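Local atomic coordinates of probable M18 family aminopeptidase 1 (Thermotoga maritima, PDB entry 2GLF), a protein that probably acts as a metal-dependent aminopeptidase of the M18 family, removing residues from the N-termini of peptides at a two-metal site. Residues A30-R34 against E224-V228; A91-R97 against Y246-R251; Y293-R298 against L313-L317; I323-V327 against G401-K405; A368-V373 against S412-D416. All blocks are in the same frame, centred on the assembly; numbering follows the deposited sequence.

Interaction 1 (A30-R34 against E224-V228); sequences AKTER and EIEVV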
# COMPACT_ATOMS: atom_id res chain seq x y z
N ALA A 30 26.73 -16.92 -40.29
CA ALA A 30 27.12 -15.79 -39.46
C ALA A 30 26.33 -15.63 -38.15
O ALA A 30 25.46 -14.76 -38.05
CB ALA A 30 27.03 -14.50 -40.29
N LYS A 31 26.63 -16.46 -37.16
CA LYS A 31 25.93 -16.39 -35.87
C LYS A 31 26.67 -15.50 -34.89
O LYS A 31 26.07 -14.89 -34.00
CB LYS A 31 25.77 -17.77 -35.25
CG LYS A 31 24.79 -18.70 -35.94
CD LYS A 31 25.42 -19.41 -37.11
CE LYS A 31 24.72 -20.73 -37.38
NZ LYS A 31 24.81 -21.66 -36.22
N THR A 32 27.99 -15.43 -35.04
CA THR A 32 28.81 -14.62 -34.16
C THR A 32 29.59 -13.62 -34.99
O THR A 32 29.69 -13.78 -36.21
CB THR A 32 29.78 -15.50 -33.38
OG1 THR A 32 30.76 -16.05 -34.27
CG2 THR A 32 29.03 -16.65 -32.72
N GLU A 33 30.13 -12.58 -34.35
CA GLU A 33 30.87 -11.56 -35.09
C GLU A 33 32.15 -12.10 -35.70
O GLU A 33 32.56 -11.67 -36.77
CB GLU A 33 31.17 -10.34 -34.20
CG GLU A 33 32.24 -10.54 -33.15
CD GLU A 33 31.79 -11.43 -32.02
OE1 GLU A 33 32.63 -11.76 -31.15
OE2 GLU A 33 30.60 -11.80 -31.98
N ARG A 34 32.79 -13.05 -35.03
CA ARG A 34 34.02 -13.63 -35.56
C ARG A 34 33.67 -14.45 -36.81
O ARG A 34 34.46 -14.53 -37.74
CB ARG A 34 34.69 -14.52 -34.52
CG ARG A 34 34.93 -13.83 -33.19
CD ARG A 34 35.47 -14.79 -32.15
NE ARG A 34 36.91 -14.92 -32.24
CZ ARG A 34 37.77 -14.34 -31.41
NH1 ARG A 34 37.32 -13.59 -30.41
NH2 ARG A 34 39.07 -14.49 -31.60
N GLU A 224 36.83 -17.27 -25.59
CA GLU A 224 35.57 -16.57 -25.77
C GLU A 224 34.53 -17.47 -26.42
O GLU A 224 34.58 -17.74 -27.62
CB GLU A 224 35.78 -15.31 -26.62
CG GLU A 224 35.98 -14.06 -25.77
CD GLU A 224 36.41 -12.84 -26.56
OE1 GLU A 224 36.24 -11.72 -26.02
OE2 GLU A 224 36.92 -12.99 -27.69
N ILE A 225 33.58 -17.93 -25.61
CA ILE A 225 32.51 -18.79 -26.11
C ILE A 225 31.21 -18.01 -26.13
O ILE A 225 30.92 -17.25 -25.21
CB ILE A 225 32.31 -20.04 -25.23
CG1 ILE A 225 33.64 -20.78 -25.05
CG2 ILE A 225 31.29 -20.97 -25.88
CD1 ILE A 225 34.21 -21.30 -26.34
N GLU A 226 30.42 -18.19 -27.18
CA GLU A 226 29.15 -17.51 -27.30
C GLU A 226 28.02 -18.52 -27.50
O GLU A 226 28.11 -19.42 -28.34
CB GLU A 226 29.21 -16.51 -28.47
CG GLU A 226 30.40 -15.55 -28.41
CD GLU A 226 30.23 -14.30 -29.27
OE1 GLU A 226 29.46 -14.34 -30.26
OE2 GLU A 226 30.88 -13.27 -28.97
N VAL A 227 26.97 -18.39 -26.70
CA VAL A 227 25.82 -19.29 -26.79
C VAL A 227 24.81 -18.63 -27.71
O VAL A 227 24.46 -17.48 -27.52
CB VAL A 227 25.20 -19.54 -25.39
CG1 VAL A 227 23.96 -20.42 -25.52
CG2 VAL A 227 26.23 -20.21 -24.48
N VAL A 228 24.35 -19.37 -28.71
CA VAL A 228 23.41 -18.85 -29.69
C VAL A 228 22.31 -19.85 -30.04
O VAL A 228 22.53 -21.06 -29.96
CB VAL A 228 24.20 -18.46 -30.97
CG1 VAL A 228 23.51 -19.01 -32.22
CG2 VAL A 228 24.35 -16.94 -31.03
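This is a polar, partly buried contact between the start of helix 33-45 and strand 223-229 of the six-stranded antiparallel sheet. The two segments run nearly antiparallel (163°), yet their CA atoms come no closer than 7.1 Å (Lys31 to Val228), so side chains alone bridge the gap. At one end Lys31 CG rests on Val228 CG1 at 3.9 Å, while Lys31 NZ pairs with Glu133. At the other end a salt bridge joins Arg34 NH1 to Glu224 OE2 (2.8 Å), although the modelled place of NH1 is less certain; both residues also form salt bridges to a second subunit, Arg34 with its Glu371 and Glu224 with its Lys355. Between them two carboxylates crowd together, Glu33 OE1 lying 3.2 Å from Glu226 OE2, with Arg97 offsetting the charge through a salt bridge to Glu226. Thr32, its CB 3.3 Å from Glu226 OE1, occupies the N-cap: its OG1 accepts from Met35 N, the classic threonine cap of an alpha-helix.

Interaction 2 (A91-R97 against Y246-R251); sequences AHIDSPR and YGQDDR. With MN (manganese (II) ion), chain E; MN (manganese (II) ion), chain F.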
# COMPACT_ATOMS: atom_id res chain seq x y z
N ALA A 91 27.50 -0.73 -40.54
CA ALA A 91 26.64 -1.59 -39.74
C ALA A 91 27.44 -2.32 -38.67
O ALA A 91 28.67 -2.21 -38.61
CB ALA A 91 25.92 -2.59 -40.63
N HIS A 92 26.75 -3.06 -37.80
CA HIS A 92 27.41 -3.82 -36.76
C HIS A 92 27.11 -5.30 -36.93
O HIS A 92 26.03 -5.68 -37.38
CB HIS A 92 27.00 -3.32 -35.36
CG HIS A 92 25.58 -3.61 -34.97
ND1 HIS A 92 25.22 -4.76 -34.30
CD2 HIS A 92 24.46 -2.87 -35.08
CE1 HIS A 92 23.93 -4.71 -34.01
NE2 HIS A 92 23.44 -3.57 -34.47
N ILE A 93 28.08 -6.15 -36.60
CA ILE A 93 27.90 -7.57 -36.76
C ILE A 93 27.81 -8.34 -35.45
O ILE A 93 27.82 -9.57 -35.45
CB ILE A 93 29.01 -8.17 -37.65
CG1 ILE A 93 30.39 -7.78 -37.12
CG2 ILE A 93 28.85 -7.67 -39.08
CD1 ILE A 93 31.52 -8.34 -37.94
N ASP A 94 27.73 -7.63 -34.33
CA ASP A 94 27.58 -8.30 -33.05
C ASP A 94 26.08 -8.36 -32.76
O ASP A 94 25.33 -7.48 -33.19
CB ASP A 94 28.30 -7.54 -31.94
CG ASP A 94 27.74 -6.16 -31.72
OD1 ASP A 94 27.50 -5.79 -30.54
OD2 ASP A 94 27.54 -5.43 -32.72
N SER A 95 25.63 -9.39 -32.05
CA SER A 95 24.21 -9.53 -31.72
C SER A 95 24.01 -10.03 -30.30
O SER A 95 24.85 -10.73 -29.75
CB SER A 95 23.54 -10.53 -32.67
OG SER A 95 23.42 -9.99 -33.97
N PRO A 96 22.88 -9.65 -29.67
CA PRO A 96 22.66 -10.13 -28.30
C PRO A 96 22.90 -11.64 -28.25
O PRO A 96 22.54 -12.38 -29.18
CB PRO A 96 21.22 -9.73 -28.03
CG PRO A 96 21.14 -8.39 -28.73
CD PRO A 96 21.83 -8.68 -30.06
N ARG A 97 23.54 -12.09 -27.18
CA ARG A 97 23.86 -13.51 -27.02
C ARG A 97 24.13 -13.80 -25.55
O ARG A 97 23.74 -13.04 -24.66
CB ARG A 97 25.12 -13.82 -27.82
CG ARG A 97 26.28 -12.88 -27.48
CD ARG A 97 27.49 -13.13 -28.36
NE ARG A 97 28.14 -11.90 -28.80
CZ ARG A 97 29.04 -11.21 -28.09
NH1 ARG A 97 29.41 -11.63 -26.89
NH2 ARG A 97 29.57 -10.10 -28.59
N TYR A 246 17.90 -15.70 -36.46
CA TYR A 246 18.57 -15.08 -35.33
C TYR A 246 19.65 -14.13 -35.79
O TYR A 246 20.36 -14.40 -36.76
CB TYR A 246 19.22 -16.15 -34.45
CG TYR A 246 20.30 -15.59 -33.55
CD1 TYR A 246 19.98 -14.89 -32.40
CD2 TYR A 246 21.64 -15.73 -33.89
CE1 TYR A 246 20.97 -14.34 -31.60
CE2 TYR A 246 22.64 -15.18 -33.10
CZ TYR A 246 22.29 -14.49 -31.95
OH TYR A 246 23.28 -13.96 -31.14
N GLY A 247 19.76 -13.02 -35.08
CA GLY A 247 20.80 -12.05 -35.38
C GLY A 247 20.54 -11.19 -36.58
O GLY A 247 21.47 -10.56 -37.10
N GLN A 248 19.31 -11.17 -37.06
CA GLN A 248 19.01 -10.34 -38.21
C GLN A 248 19.28 -8.90 -37.82
O GLN A 248 19.46 -8.04 -38.68
CB GLN A 248 17.56 -10.51 -38.66
CG GLN A 248 17.40 -11.65 -39.64
CD GLN A 248 16.00 -11.75 -40.18
OE1 GLN A 248 15.06 -12.08 -39.45
NE2 GLN A 248 15.85 -11.47 -41.47
N ASP A 249 19.32 -8.64 -36.51
CA ASP A 249 19.59 -7.29 -36.05
C ASP A 249 20.97 -6.89 -36.56
O ASP A 249 22.00 -7.19 -35.95
CB ASP A 249 19.57 -7.17 -34.53
CG ASP A 249 19.67 -5.72 -34.06
OD1 ASP A 249 20.41 -4.92 -34.68
OD2 ASP A 249 19.03 -5.36 -33.04
N ASP A 250 20.92 -6.25 -37.71
CA ASP A 250 22.05 -5.71 -38.44
C ASP A 250 22.91 -6.58 -39.33
O ASP A 250 23.70 -6.05 -40.11
CB ASP A 250 22.93 -4.89 -37.53
CG ASP A 250 23.19 -3.53 -38.11
OD1 ASP A 250 22.23 -2.95 -38.64
OD2 ASP A 250 24.34 -3.06 -38.04
N ARG A 251 22.81 -7.89 -39.22
CA ARG A 251 23.60 -8.70 -40.14
C ARG A 251 22.80 -8.61 -41.44
O ARG A 251 23.30 -8.91 -42.52
CB ARG A 251 23.74 -10.16 -39.67
CG ARG A 251 24.45 -10.27 -38.33
CD ARG A 251 25.24 -11.56 -38.18
NE ARG A 251 26.06 -11.49 -36.97
CZ ARG A 251 25.69 -11.94 -35.78
NH1 ARG A 251 24.50 -12.51 -35.63
NH2 ARG A 251 26.49 -11.81 -34.74
MN MN E . 21.15 -2.77 -34.26
MN MN F . 20.33 -4.21 -31.36
O HOH W 1 24.72 -8.14 -35.89
O HOH W 2 18.83 -2.36 -34.43
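Hydrogen bonds or metal fix the side chains of His92, Asp249, Asp250, Tyr246 and Arg251. His92, at the end of strand 87-92, has chi1 at 70° (p), which brings NE2 to the chain E manganese at 2.4 Å; the proton on His92 ND1 is shared weakly between Asp94 O and Asp94 OD2 (both 2.9 Å), and Asp94 OD1 is held by Tyr119 OH. Asp249, with chi1 near t, splits its carboxylate: OD1 binds the same ion at 2.3 Å and OD2 binds the chain F ion at 2.4 Å, the bridging aspartate of a two-metal site. Asp326 joins the first ion, Glu279 and His425 the second. The positive phi (82°) and off-rotamer chi1 (-128°) of Asp250 direct its carboxylate to the His92 backbone: Asp250 OD2 accepts a very short, nearly linear bond from His92 N (2.4 Å), and Asp250 CB sits over the His92 ring face, 3.5 Å from the centroid in a CH-pi contact. Arg251 extends so that NE and NH2 both reach Ile93 O (3.0 and 2.7 Å, both weak), and Tyr246 OH donates to Pro96 O (2.6 Å). Water 1 lies within hydrogen-bonding distance of Ser95 OG (3.0 Å), Asp94 O (2.8 Å) and Asp249 O (2.9 Å), linking the segments. Ile93 packs on helix 33-45, Tyr246 lies on strand 223-229, and Ala91 and Ile93 make backbone hydrogen bonds to Phe275 of the neighbouring strand 270-275.

Interaction 3 (Y293-R298 against L313-L317); sequences YLKALR and LDEVL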
# COMPACT_ATOMS: atom_id res chain seq x y z
N TYR A 293 38.63 2.97 -37.63
CA TYR A 293 37.98 3.62 -38.76
C TYR A 293 38.84 4.71 -39.40
O TYR A 293 38.98 4.76 -40.62
CB TYR A 293 36.64 4.19 -38.29
CG TYR A 293 35.99 5.17 -39.23
CD1 TYR A 293 35.81 4.87 -40.58
CD2 TYR A 293 35.49 6.38 -38.75
CE1 TYR A 293 35.14 5.75 -41.43
CE2 TYR A 293 34.82 7.26 -39.58
CZ TYR A 293 34.64 6.95 -40.92
OH TYR A 293 33.94 7.81 -41.73
N LEU A 294 39.39 5.59 -38.58
CA LEU A 294 40.23 6.65 -39.12
C LEU A 294 41.61 6.13 -39.47
O LEU A 294 42.27 6.64 -40.37
CB LEU A 294 40.32 7.80 -38.12
CG LEU A 294 38.98 8.48 -37.88
CD1 LEU A 294 39.22 9.77 -37.12
CD2 LEU A 294 38.27 8.77 -39.21
N LYS A 295 42.05 5.10 -38.75
CA LYS A 295 43.35 4.50 -39.01
C LYS A 295 43.29 3.86 -40.38
O LYS A 295 44.29 3.78 -41.08
CB LYS A 295 43.67 3.44 -37.95
CG LYS A 295 44.87 2.59 -38.28
CD LYS A 295 45.26 1.72 -37.11
CE LYS A 295 46.10 0.55 -37.57
NZ LYS A 295 45.32 -0.38 -38.43
N ALA A 296 42.09 3.41 -40.76
CA ALA A 296 41.88 2.79 -42.07
C ALA A 296 41.92 3.84 -43.17
O ALA A 296 42.44 3.59 -44.25
CB ALA A 296 40.54 2.07 -42.09
N LEU A 297 41.36 5.01 -42.88
CA LEU A 297 41.33 6.08 -43.86
C LEU A 297 42.69 6.76 -44.00
O LEU A 297 43.10 7.12 -45.11
CB LEU A 297 40.24 7.10 -43.49
CG LEU A 297 38.81 6.56 -43.53
CD1 LEU A 297 37.83 7.73 -43.50
CD2 LEU A 297 38.57 5.74 -44.79
N ARG A 298 43.40 6.93 -42.89
CA ARG A 298 44.72 7.55 -42.93
C ARG A 298 45.68 6.69 -43.75
O ARG A 298 46.48 7.22 -44.53
CB ARG A 298 45.27 7.74 -41.51
CG ARG A 298 44.81 9.01 -40.83
CD ARG A 298 45.64 9.29 -39.58
NE ARG A 298 45.33 8.35 -38.50
CZ ARG A 298 44.31 8.49 -37.66
NH1 ARG A 298 43.49 9.53 -37.77
NH2 ARG A 298 44.09 7.58 -36.72
N LEU A 313 42.39 14.61 -43.62
CA LEU A 313 41.24 13.85 -43.16
C LEU A 313 40.06 14.78 -42.98
O LEU A 313 38.92 14.41 -43.28
CB LEU A 313 41.54 13.19 -41.82
CG LEU A 313 41.66 11.67 -41.81
CD1 LEU A 313 41.80 11.22 -40.37
CD2 LEU A 313 40.44 11.04 -42.46
N ASP A 314 40.33 15.98 -42.48
CA ASP A 314 39.28 16.97 -42.26
C ASP A 314 38.40 17.04 -43.50
O ASP A 314 37.19 16.84 -43.40
CB ASP A 314 39.88 18.35 -41.99
CG ASP A 314 40.45 18.47 -40.60
OD1 ASP A 314 39.87 17.86 -39.67
OD2 ASP A 314 41.47 19.19 -40.43
N GLU A 315 39.01 17.33 -44.65
CA GLU A 315 38.26 17.43 -45.89
C GLU A 315 37.62 16.09 -46.20
O GLU A 315 36.44 16.02 -46.52
CB GLU A 315 39.16 17.84 -47.06
CG GLU A 315 38.40 18.09 -48.36
CD GLU A 315 39.31 18.37 -49.54
OE1 GLU A 315 38.79 18.65 -50.65
OE2 GLU A 315 40.55 18.29 -49.38
N VAL A 316 38.42 15.03 -46.11
CA VAL A 316 37.91 13.69 -46.37
C VAL A 316 36.61 13.51 -45.60
O VAL A 316 35.56 13.29 -46.21
CB VAL A 316 38.93 12.59 -45.94
CG1 VAL A 316 38.36 11.21 -46.21
CG2 VAL A 316 40.25 12.76 -46.70
N LEU A 317 36.67 13.62 -44.28
CA LEU A 317 35.47 13.47 -43.45
C LEU A 317 34.45 14.57 -43.71
O LEU A 317 33.25 14.35 -43.59
CB LEU A 317 35.85 13.46 -41.97
CG LEU A 317 36.72 12.29 -41.50
CD1 LEU A 317 37.40 12.66 -40.18
CD2 LEU A 317 35.87 11.03 -41.37
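Two short helical segments cross steeply, their axes approaching to 11.4 Å with 110° between their N-to-C directions. Such a wide separation leaves room for large side chains, and the nearest CA pair, Arg298 and Leu313, is 7.2 Å apart. Within the segments the backbone bonds Arg298 N to Leu294 O (2.8 Å) and Leu317 N to Leu313 O (2.6 Å) confirm i to i+4 helical geometry. The interface is largely apolar and has no hydrogen bonds across it. Leu313 is central: its CD2 lies 4.1 Å from Leu297 CB, its CD1 4.4 Å from Leu294 CB and 3.5 Å from Arg298 NH1. One turn later, Leu317 CD2 meets Leu294 CD2 at 3.9 Å and Tyr293 OH at 3.8 Å, while Val316 CG1 only brushes Leu297 CD1 (4.4 Å). The guanidinium of Arg298 goes on to salt bridges with Glu310 and with Asp314 of a second subunit. Helices 292-303 and 310-318 thus pack across each other, away from the metal site, where Leu297 also packs on Phe76 of strand 73-77 and Tyr293 meets Phe407 of helix 404-408.

Interaction 4 (I323-V327 against G401-K405); sequences ISGDV and GTIAK. With MN (manganese (II) ion), chain E.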
# COMPACT_ATOMS: atom_id res chain seq x y z
N ILE A 323 25.78 6.38 -44.37
CA ILE A 323 24.47 5.79 -44.20
C ILE A 323 24.63 4.81 -43.05
O ILE A 323 25.40 3.85 -43.14
CB ILE A 323 24.02 4.98 -45.43
CG1 ILE A 323 24.02 5.87 -46.68
CG2 ILE A 323 22.63 4.37 -45.18
CD1 ILE A 323 23.01 6.96 -46.64
N SER A 324 23.94 5.08 -41.95
CA SER A 324 23.98 4.23 -40.77
C SER A 324 23.01 3.07 -41.03
O SER A 324 21.80 3.23 -40.91
CB SER A 324 23.53 5.02 -39.55
OG SER A 324 23.55 4.22 -38.38
N GLY A 325 23.55 1.91 -41.40
CA GLY A 325 22.69 0.77 -41.69
C GLY A 325 22.29 -0.08 -40.50
O GLY A 325 23.05 -0.96 -40.08
N ASP A 326 21.11 0.19 -39.95
CA ASP A 326 20.60 -0.57 -38.81
C ASP A 326 19.09 -0.71 -38.95
O ASP A 326 18.44 0.06 -39.66
CB ASP A 326 20.97 0.13 -37.49
CG ASP A 326 21.04 -0.84 -36.32
OD1 ASP A 326 21.55 -0.45 -35.25
OD2 ASP A 326 20.60 -2.00 -36.46
N VAL A 327 18.52 -1.70 -38.27
CA VAL A 327 17.09 -2.00 -38.35
C VAL A 327 16.22 -1.16 -37.42
O VAL A 327 16.67 -0.68 -36.39
CB VAL A 327 16.83 -3.47 -37.99
CG1 VAL A 327 17.61 -4.39 -38.93
CG2 VAL A 327 17.24 -3.72 -36.55
N GLY A 401 19.21 4.82 -30.13
CA GLY A 401 20.60 5.18 -30.26
C GLY A 401 21.38 4.18 -31.10
O GLY A 401 21.52 3.02 -30.72
N THR A 402 21.87 4.63 -32.25
CA THR A 402 22.65 3.77 -33.14
C THR A 402 24.06 4.33 -33.23
O THR A 402 24.38 5.33 -32.57
CB THR A 402 22.06 3.72 -34.56
OG1 THR A 402 22.00 5.05 -35.08
CG2 THR A 402 20.66 3.12 -34.53
N ILE A 403 24.90 3.71 -34.05
CA ILE A 403 26.28 4.16 -34.19
C ILE A 403 26.43 5.41 -35.06
O ILE A 403 27.52 5.97 -35.16
CB ILE A 403 27.18 3.04 -34.74
CG1 ILE A 403 26.88 2.77 -36.21
CG2 ILE A 403 26.96 1.78 -33.93
CD1 ILE A 403 27.87 1.81 -36.86
N ALA A 404 25.33 5.84 -35.67
CA ALA A 404 25.36 7.02 -36.53
C ALA A 404 26.04 8.19 -35.83
O ALA A 404 26.91 8.84 -36.40
CB ALA A 404 23.95 7.40 -36.94
N LYS A 405 25.64 8.46 -34.59
CA LYS A 405 26.21 9.58 -33.84
C LYS A 405 27.75 9.66 -33.90
O LYS A 405 28.31 10.74 -34.09
CB LYS A 405 25.77 9.50 -32.37
CG LYS A 405 26.35 8.32 -31.61
CD LYS A 405 26.11 8.43 -30.11
CE LYS A 405 24.64 8.27 -29.76
NZ LYS A 405 24.46 8.27 -28.28
MN MN E . 21.15 -2.77 -34.26
O HOH W 2 18.83 -2.36 -34.43
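In the M18-family metallopeptidase fold of this probable aminopeptidase, the chain just after Ser324 and Gly325 of the mixed sheet carries a metal ligand, Asp326, and the turn entering helix 404-408 packs beside it. The contact is small, burying 159 Å², with no hydrogen bond between the segments. Van der Waals contacts account for it: Ser324 OG lies 3.5 Å from Ala404 CB and 4.2 Å from Ile403 CG1, and Asp326 OD1 is 3.7 Å from Thr402 CG2. The nearest CA atoms of the two segments, in Ser324 and Ala404, are 5.3 Å apart, which small residues on both sides permit. Hydrogen bonding is indirect: the hydroxyls of Ser324 and Thr402 each bond to Asp416 on the adjacent strand 414-421. Within the turn, Thr402 OG1 also accepts a weak capping bond from Ala404 N (3.5 Å). Metal coordination falls to Asp326, whose ion is shared with His92 and Asp249. The Asp326 carboxylate is bidentate, with OD1 at 2.5 Å and OD2 at 2.4 Å from the chain E manganese, and Asp326 OD2 also accepts from Val327 N at 2.8 Å.

Interaction 5 (A368-V373 against S412-D416); sequences AHAEFV and SDVID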
# COMPACT_ATOMS: atom_id res chain seq x y z
N ALA A 368 19.75 13.59 -38.34
CA ALA A 368 20.00 14.01 -39.72
C ALA A 368 19.40 15.37 -40.04
O ALA A 368 18.21 15.61 -39.83
CB ALA A 368 19.44 12.98 -40.67
N HIS A 369 20.25 16.26 -40.54
CA HIS A 369 19.84 17.62 -40.91
C HIS A 369 18.89 17.55 -42.10
O HIS A 369 19.01 16.65 -42.93
CB HIS A 369 21.06 18.45 -41.28
CG HIS A 369 22.11 18.50 -40.22
ND1 HIS A 369 21.89 19.05 -38.98
CD2 HIS A 369 23.41 18.10 -40.23
CE1 HIS A 369 23.00 18.99 -38.26
NE2 HIS A 369 23.94 18.42 -39.00
N ALA A 370 17.97 18.49 -42.18
CA ALA A 370 17.02 18.51 -43.29
C ALA A 370 17.74 18.46 -44.64
O ALA A 370 17.33 17.72 -45.54
CB ALA A 370 16.16 19.74 -43.20
N GLU A 371 18.81 19.24 -44.77
CA GLU A 371 19.56 19.28 -46.03
C GLU A 371 20.00 17.89 -46.47
O GLU A 371 19.87 17.54 -47.64
CB GLU A 371 20.78 20.20 -45.91
CG GLU A 371 21.03 20.77 -44.52
CD GLU A 371 20.04 21.86 -44.15
OE1 GLU A 371 20.07 22.94 -44.77
OE2 GLU A 371 19.23 21.62 -43.22
N PHE A 372 20.52 17.10 -45.54
CA PHE A 372 20.97 15.76 -45.87
C PHE A 372 19.80 14.84 -46.20
O PHE A 372 19.87 14.03 -47.12
CB PHE A 372 21.79 15.16 -44.73
CG PHE A 372 22.53 13.92 -45.11
CD1 PHE A 372 22.57 12.83 -44.25
CD2 PHE A 372 23.18 13.83 -46.33
CE1 PHE A 372 23.26 11.67 -44.60
CE2 PHE A 372 23.86 12.68 -46.71
CZ PHE A 372 23.90 11.59 -45.84
N VAL A 373 18.71 14.94 -45.44
CA VAL A 373 17.55 14.11 -45.72
C VAL A 373 17.06 14.48 -47.12
O VAL A 373 16.53 13.64 -47.86
CB VAL A 373 16.42 14.34 -44.68
CG1 VAL A 373 15.24 13.43 -44.98
CG2 VAL A 373 16.95 14.10 -43.28
N SER A 412 31.23 14.24 -40.56
CA SER A 412 30.44 13.96 -41.75
C SER A 412 28.96 13.77 -41.45
O SER A 412 28.59 13.44 -40.33
CB SER A 412 30.98 12.72 -42.47
OG SER A 412 31.12 11.63 -41.59
N ASP A 413 28.12 14.00 -42.46
CA ASP A 413 26.67 13.85 -42.33
C ASP A 413 26.24 12.39 -42.36
O ASP A 413 26.72 11.61 -43.18
CB ASP A 413 25.97 14.64 -43.44
CG ASP A 413 25.99 16.13 -43.18
OD1 ASP A 413 25.06 16.64 -42.52
OD2 ASP A 413 26.94 16.80 -43.63
N VAL A 414 25.34 12.04 -41.45
CA VAL A 414 24.85 10.67 -41.33
C VAL A 414 23.33 10.59 -41.32
O VAL A 414 22.65 11.58 -41.05
CB VAL A 414 25.37 10.03 -40.05
CG1 VAL A 414 25.19 8.52 -40.10
CG2 VAL A 414 26.82 10.42 -39.84
N ILE A 415 22.81 9.40 -41.60
CA ILE A 415 21.37 9.14 -41.64
C ILE A 415 21.11 7.65 -41.42
O ILE A 415 21.66 6.81 -42.13
CB ILE A 415 20.75 9.54 -43.01
CG1 ILE A 415 19.25 9.28 -43.02
CG2 ILE A 415 21.41 8.75 -44.13
CD1 ILE A 415 18.48 10.13 -42.05
N ASP A 416 20.28 7.32 -40.43
CA ASP A 416 19.95 5.93 -40.14
C ASP A 416 19.03 5.40 -41.23
O ASP A 416 18.08 6.07 -41.64
CB ASP A 416 19.27 5.81 -38.78
CG ASP A 416 20.12 6.35 -37.65
OD1 ASP A 416 19.98 7.55 -37.31
OD2 ASP A 416 20.94 5.58 -37.12
O HOH W 3 22.94 15.19 -41.18
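The first segment enters helix 370-382 and leans on residues 413-415, which lead into and join strand 414-421 of the mixed sheet. Ala368, still in the loop, points its CB at the strand, 3.3 Å from Ile415 CD1 and 3.5 Å from Val414 O; its CA is only 5.4 Å from that of Ile415. His369 follows at the N-cap position. His369 N donates to a water (3.0 Å) that in turn donates to Asp413 OD1 (2.9 Å), and at the ring edge His369 CD2 comes within 3.2 Å of that same Asp413 OD1. The imidazole ND1 bonds to Lys71 of a third subunit. Next, Ala370 and Glu371 turn to the same third subunit, where Glu371 forms a salt bridge with Arg34 of that subunit. Phe372, in the first turn of the helix, is the main apolar piece: Asp413 CB lies over its ring face, 3.9 Å from the centroid and 12° off the normal, a CH-pi contact, while Phe372 CE1 touches Ile415 CG2 at 3.5 Å and Val414 O lies at the ring edge, 3.4 Å from Phe372 CD1. Val373 closes the segment with a looser touch, CG2 to Ile415 CD1 at 4.4 Å. With no direct hydrogen bond across the segments, packing of Phe372 and Ala368 is joined by a water bridge. The carboxylate of Asp413, which also pairs with Arg69 of the third subunit, therefore links this intrachain seam to the subunit interface.

Interactions 2 and 4 share the chain E manganese, their centres about 13 Å apart, at neighbouring strands 87-92 and 321-329 of the mixed sheet. Interaction 5 continues across that sheet on strand 414-421. The centres of interactions 4 and 5 are about 12 Å apart, and their segments alternate along the chain. Interactions 1 and 2, centres about 10 Å apart, touch through the Glu226 to Arg97 salt bridge; their segments also alternate, tying the antiparallel sheet to the metal centre. Both close before interaction 3 opens, and 3 closes before 4 and 5. Interaction 3 is peripheral, its centre about 26 Å from that of interaction 2, but touches interaction 5 through Leu317 and Ser412. Interactions 1, 3 and 5 make salt bridges to neighbouring subunits, interaction 4 a packing contact.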